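Local coordinates for periplasmic beta-glucosidase (Pseudomonas aeruginosa, PDB 6R5T) that hydrolyses glycosides in the periplasm as a family 3 glycoside hydrolase, probably releasing beta-D-glucose from the non-reducing ends of its substrates, at the interface of chains A and B. Numbering follows the deposited sequence. Chains: chain A/B, Periplasmic beta-glucosidase.

Contacts 1 and 2 lie about 33 Å apart between the centres of their C-alpha atoms and show one surface used twice, with the chains exchanged, in a two-fold assembly. In contact 1, helix 436-442 and segment 489-492 of chain A receive residues 600-601 of chain B; in contact 2, the copy of that helix in chain B, the residues 444-445 after it, and B:His485 receive residues 594-595 of chain A. By symmetry, each has a twin with roles swapped. Both involve chain near A:Glu486 or B:Glu486 of the glycan pocket, so the dimer, if it forms outside the crystal, would lay a partner loop close to each active site.

Contact 1: the interface of chains A and B. Residues chain A 438, 489-492; chain B 600-601.
B:Asp601 sets its carboxylate against A:Thr491, and B:Phe600 lays its ring beside A:Arg490, where two loops meet between the two copies of this family 3 glycoside hydrolase in the deposited assembly, which may or may not be a dimer in solution. The chain A loop runs close after A:Glu486 of the glycan pocket. Oxygen OD1 of B:Asp601 is gripped twice: the backbone N of A:Thr491 meets its syn lone pair at 3.0 Å, while the hydroxyl OG1 of that threonine comes from above the carboxylate plane at 2.9 Å. With CG of the aspartate lying between its own backbone N and carbonyl carbon (chi1 60°), the carboxylate reaches A:Thr491, and the two side chains run antiparallel, alongside one another. Nearby, the N of B:Phe600 donates to the carbonyl O of A:Ser489 at 3.0 Å. Packing is tight at the ring: CE2 of B:Phe600 lies 3.3 Å from CG of A:Arg490, while A:Ile438 CG2 sits at the ring edge, in plane. CD1 of the same isoleucine rests on CB of B:Asp601 at 3.7 Å. The wetter side lies at OD2. Bent at chi3 (84°), A:Arg490 turns its guanidinium about 66° from the carboxylate plane, and the salt bridge from NE to B:Asp601 OD2 is long, at 3.8 Å. Water 1, in the plane at the guanidinium edge, joins NE and NH2 to that oxygen; the backbone N of A:Asp492 adds a weak bond there.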
loop_
_atom_site.group_PDB
_atom_site.type_symbol
_atom_site.label_atom_id
_atom_site.label_comp_id
_atom_site.label_asym_id
_atom_site.label_seq_id
_atom_site.Cartn_x
_atom_site.Cartn_y
_atom_site.Cartn_z
ATOM N N ILE A 438 -8.992 -23.055 2.211
ATOM C CA ILE A 438 -8.504 -22.645 0.870
ATOM C C ILE A 438 -8.985 -23.619 -0.205
ATOM O O ILE A 438 -9.448 -23.149 -1.274
ATOM C CB ILE A 438 -6.973 -22.456 0.900
ATOM C CG1 ILE A 438 -6.663 -21.254 1.803
ATOM C CG2 ILE A 438 -6.457 -22.281 -0.518
ATOM C CD1 ILE A 438 -5.198 -21.031 1.966
ATOM N N SER A 489 -7.354 -12.450 -4.075
ATOM C CA SER A 489 -6.223 -11.713 -3.504
ATOM C C SER A 489 -5.611 -12.575 -2.403
ATOM O O SER A 489 -6.314 -13.232 -1.645
ATOM C CB SER A 489 -6.689 -10.405 -3.013
ATOM O OG SER A 489 -7.220 -9.677 -4.101
ATOM N N ARG A 490 -4.297 -12.542 -2.332
ATOM C CA ARG A 490 -3.510 -13.350 -1.368
ATOM C C ARG A 490 -2.856 -12.461 -0.328
ATOM O O ARG A 490 -2.325 -11.418 -0.662
ATOM C CB ARG A 490 -2.408 -14.115 -2.086
ATOM C CG ARG A 490 -2.883 -15.385 -2.736
ATOM C CD ARG A 490 -1.798 -16.306 -3.267
ATOM N NE ARG A 490 -1.278 -17.164 -2.232
ATOM C CZ ARG A 490 -0.090 -17.773 -2.283
ATOM N NH1 ARG A 490 0.664 -17.681 -3.366
ATOM N NH2 ARG A 490 0.320 -18.516 -1.276
ATOM N N THR A 491 -2.803 -12.939 0.913
ATOM C CA THR A 491 -2.043 -12.332 2.014
ATOM C C THR A 491 -0.665 -12.961 2.169
ATOM O O THR A 491 0.056 -12.488 3.022
ATOM C CB THR A 491 -2.780 -12.461 3.352
ATOM O OG1 THR A 491 -2.908 -13.852 3.676
ATOM C CG2 THR A 491 -4.154 -11.836 3.268
ATOM N N ASP A 492 -0.343 -14.025 1.447
ATOM C CA ASP A 492 0.918 -14.788 1.556
ATOM C C ASP A 492 1.386 -14.940 0.108
ATOM O O ASP A 492 0.560 -15.350 -0.693
ATOM C CB ASP A 492 0.618 -16.117 2.240
ATOM C CG ASP A 492 1.769 -17.063 2.472
ATOM O OD1 ASP A 492 2.853 -16.782 2.023
ATOM O OD2 ASP A 492 1.526 -18.155 3.078
ATOM N N PHE B 600 -8.573 -14.505 -0.041
ATOM C CA PHE B 600 -9.120 -15.893 0.055
ATOM C C PHE B 600 -8.354 -16.756 1.043
ATOM O O PHE B 600 -8.863 -17.820 1.380
ATOM C CB PHE B 600 -9.172 -16.526 -1.332
ATOM C CG PHE B 600 -7.864 -17.032 -1.861
ATOM C CD1 PHE B 600 -7.394 -18.289 -1.562
ATOM C CD2 PHE B 600 -7.110 -16.279 -2.725
ATOM C CE1 PHE B 600 -6.156 -18.719 -2.017
ATOM C CE2 PHE B 600 -5.904 -16.735 -3.244
ATOM C CZ PHE B 600 -5.424 -17.964 -2.903
ATOM N N ASP B 601 -7.151 -16.391 1.439
ATOM C CA ASP B 601 -6.244 -17.315 2.169
ATOM C C ASP B 601 -6.127 -16.975 3.653
ATOM O O ASP B 601 -5.205 -17.501 4.313
ATOM C CB ASP B 601 -4.883 -17.388 1.504
ATOM C CG ASP B 601 -4.131 -16.080 1.410
ATOM O OD1 ASP B 601 -4.688 -15.046 1.779
ATOM O OD2 ASP B 601 -2.980 -16.149 0.962
HETATM O O HOH W 1 -2.007 -18.429 0.470
#

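Contact 2: the interface of chains A and B. Residues chain A 594-595; chain B 441-442, 444-445, 485.
The ring of B:Tyr441 carries A:Lys594 on one face, with the lysine CE 3.6 Å from the ring centroid in a CH-pi contact, and has B:Leu442 CD2 in plane at its edge. B:Tyr445, which is poorly ordered, instead presents its edge, in plane, to A:Lys594 CB, and appears to lie alongside CD as well. A third ring, that of A:Tyr595, has CG of the neighbouring lysine over the rim of one face. The B:His485 ring is met at its edge, in plane, by the phenol OH of A:Tyr595; the hydrogen bond to NE2 is weak at 3.3 Å. Thus the aliphatic stretch of the lysine runs across B:Tyr441, roughly perpendicular to that side chain, and, as modelled, past the less certain B:Tyr445. The chain of A:Lys594 is extended until a bend at chi3 (-117°) carries its ammonium NZ to the carbonyl O of B:Tyr441 at 3.1 Å. B:Tyr441 O, in the last turn of helix 436-442, also accepts from B:Ser444 OG at 2.9 Å. The two donors reach it from opposite faces of the carbonyl plane, the ammonium tilted 31° from that plane. NZ makes a further, weak bond to the serine hydroxyl. The lysine backbone is held through water: water 2 lies 2.7 Å from A:Lys594 O and also binds B:Tyr441 OH, while water 3 links its N to the less certain B:Tyr445 OH. In the deposited assembly the site seats residues 594-595 of one copy on the end of helix 436-442 and the residues after it in the other, beside B:Glu486 of the glycan pocket; if the pair forms in solution, it could steady this chain.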
loop_
_atom_site.group_PDB
_atom_site.type_symbol
_atom_site.label_atom_id
_atom_site.label_comp_id
_atom_site.label_asym_id
_atom_site.label_seq_id
_atom_site.Cartn_x
_atom_site.Cartn_y
_atom_site.Cartn_z
ATOM N N LYS A 594 21.594 2.165 8.971
ATOM C CA LYS A 594 20.388 1.982 9.788
ATOM C C LYS A 594 19.349 3.047 9.389
ATOM O O LYS A 594 18.180 2.680 9.233
ATOM C CB LYS A 594 20.735 2.106 11.271
ATOM C CG LYS A 594 19.518 1.962 12.182
ATOM C CD LYS A 594 19.802 1.897 13.689
ATOM C CE LYS A 594 19.387 0.581 14.338
ATOM N NZ LYS A 594 19.639 0.552 15.809
ATOM N N TYR A 595 19.735 4.308 9.270
ATOM C CA TYR A 595 18.768 5.430 9.092
ATOM C C TYR A 595 18.537 5.677 7.606
ATOM O O TYR A 595 18.825 6.783 7.051
ATOM C CB TYR A 595 19.186 6.667 9.876
ATOM C CG TYR A 595 19.101 6.419 11.354
ATOM C CD1 TYR A 595 17.867 6.417 11.978
ATOM C CD2 TYR A 595 20.212 6.053 12.094
ATOM C CE1 TYR A 595 17.740 6.115 13.321
ATOM C CE2 TYR A 595 20.098 5.731 13.441
ATOM C CZ TYR A 595 18.864 5.776 14.055
ATOM O OH TYR A 595 18.732 5.494 15.385
ATOM N N TYR B 441 21.483 -5.603 14.794
ATOM C CA TYR B 441 20.827 -4.336 14.393
ATOM C C TYR B 441 20.403 -3.567 15.652
ATOM O O TYR B 441 20.681 -2.366 15.772
ATOM C CB TYR B 441 19.655 -4.675 13.484
ATOM C CG TYR B 441 18.751 -3.519 13.181
ATOM C CD1 TYR B 441 17.680 -3.198 14.000
ATOM C CD2 TYR B 441 19.008 -2.694 12.097
ATOM C CE1 TYR B 441 16.853 -2.132 13.709
ATOM C CE2 TYR B 441 18.180 -1.622 11.796
ATOM C CZ TYR B 441 17.112 -1.319 12.616
ATOM O OH TYR B 441 16.288 -0.272 12.258
ATOM N N LEU B 442 19.695 -4.228 16.567
ATOM C CA LEU B 442 19.129 -3.536 17.763
ATOM C C LEU B 442 20.235 -3.007 18.685
ATOM O O LEU B 442 20.039 -1.973 19.331
ATOM C CB LEU B 442 18.164 -4.464 18.500
ATOM C CG LEU B 442 16.935 -4.876 17.688
ATOM C CD1 LEU B 442 16.224 -6.023 18.330
ATOM C CD2 LEU B 442 15.992 -3.692 17.460
ATOM N N SER B 444 23.290 -2.134 17.497
ATOM C CA SER B 444 24.333 -1.599 16.560
ATOM C C SER B 444 24.970 -0.300 17.070
ATOM O O SER B 444 26.180 -0.092 16.781
ATOM C CB SER B 444 23.820 -1.455 15.147
ATOM O OG SER B 444 22.779 -0.504 15.086
ATOM N N TYR B 445 24.249 0.538 17.802
ATOM C CA TYR B 445 24.779 1.840 18.285
ATOM C C TYR B 445 25.032 1.777 19.793
ATOM O O TYR B 445 26.034 2.309 20.286
ATOM C CB TYR B 445 23.805 2.964 17.954
ATOM C CG TYR B 445 23.831 3.389 16.510
ATOM C CD1 TYR B 445 24.765 4.306 16.060
ATOM C CD2 TYR B 445 22.949 2.859 15.585
ATOM C CE1 TYR B 445 24.810 4.700 14.729
ATOM C CE2 TYR B 445 22.990 3.227 14.254
ATOM C CZ TYR B 445 23.911 4.161 13.824
ATOM O OH TYR B 445 23.921 4.525 12.507
ATOM N N HIS B 485 10.676 2.121 16.086
ATOM C CA HIS B 485 11.392 3.387 16.218
ATOM C C HIS B 485 11.679 3.939 14.811
ATOM O O HIS B 485 11.319 3.292 13.812
ATOM C CB HIS B 485 12.497 3.019 17.200
ATOM C CG HIS B 485 13.866 3.480 16.952
ATOM N ND1 HIS B 485 14.659 3.854 18.019
ATOM C CD2 HIS B 485 14.613 3.612 15.842
ATOM C CE1 HIS B 485 15.822 4.272 17.559
ATOM N NE2 HIS B 485 15.804 4.156 16.213
HETATM O O HOH W 2 16.601 0.467 9.650
HETATM O O HOH W 3 24.061 3.143 10.402
#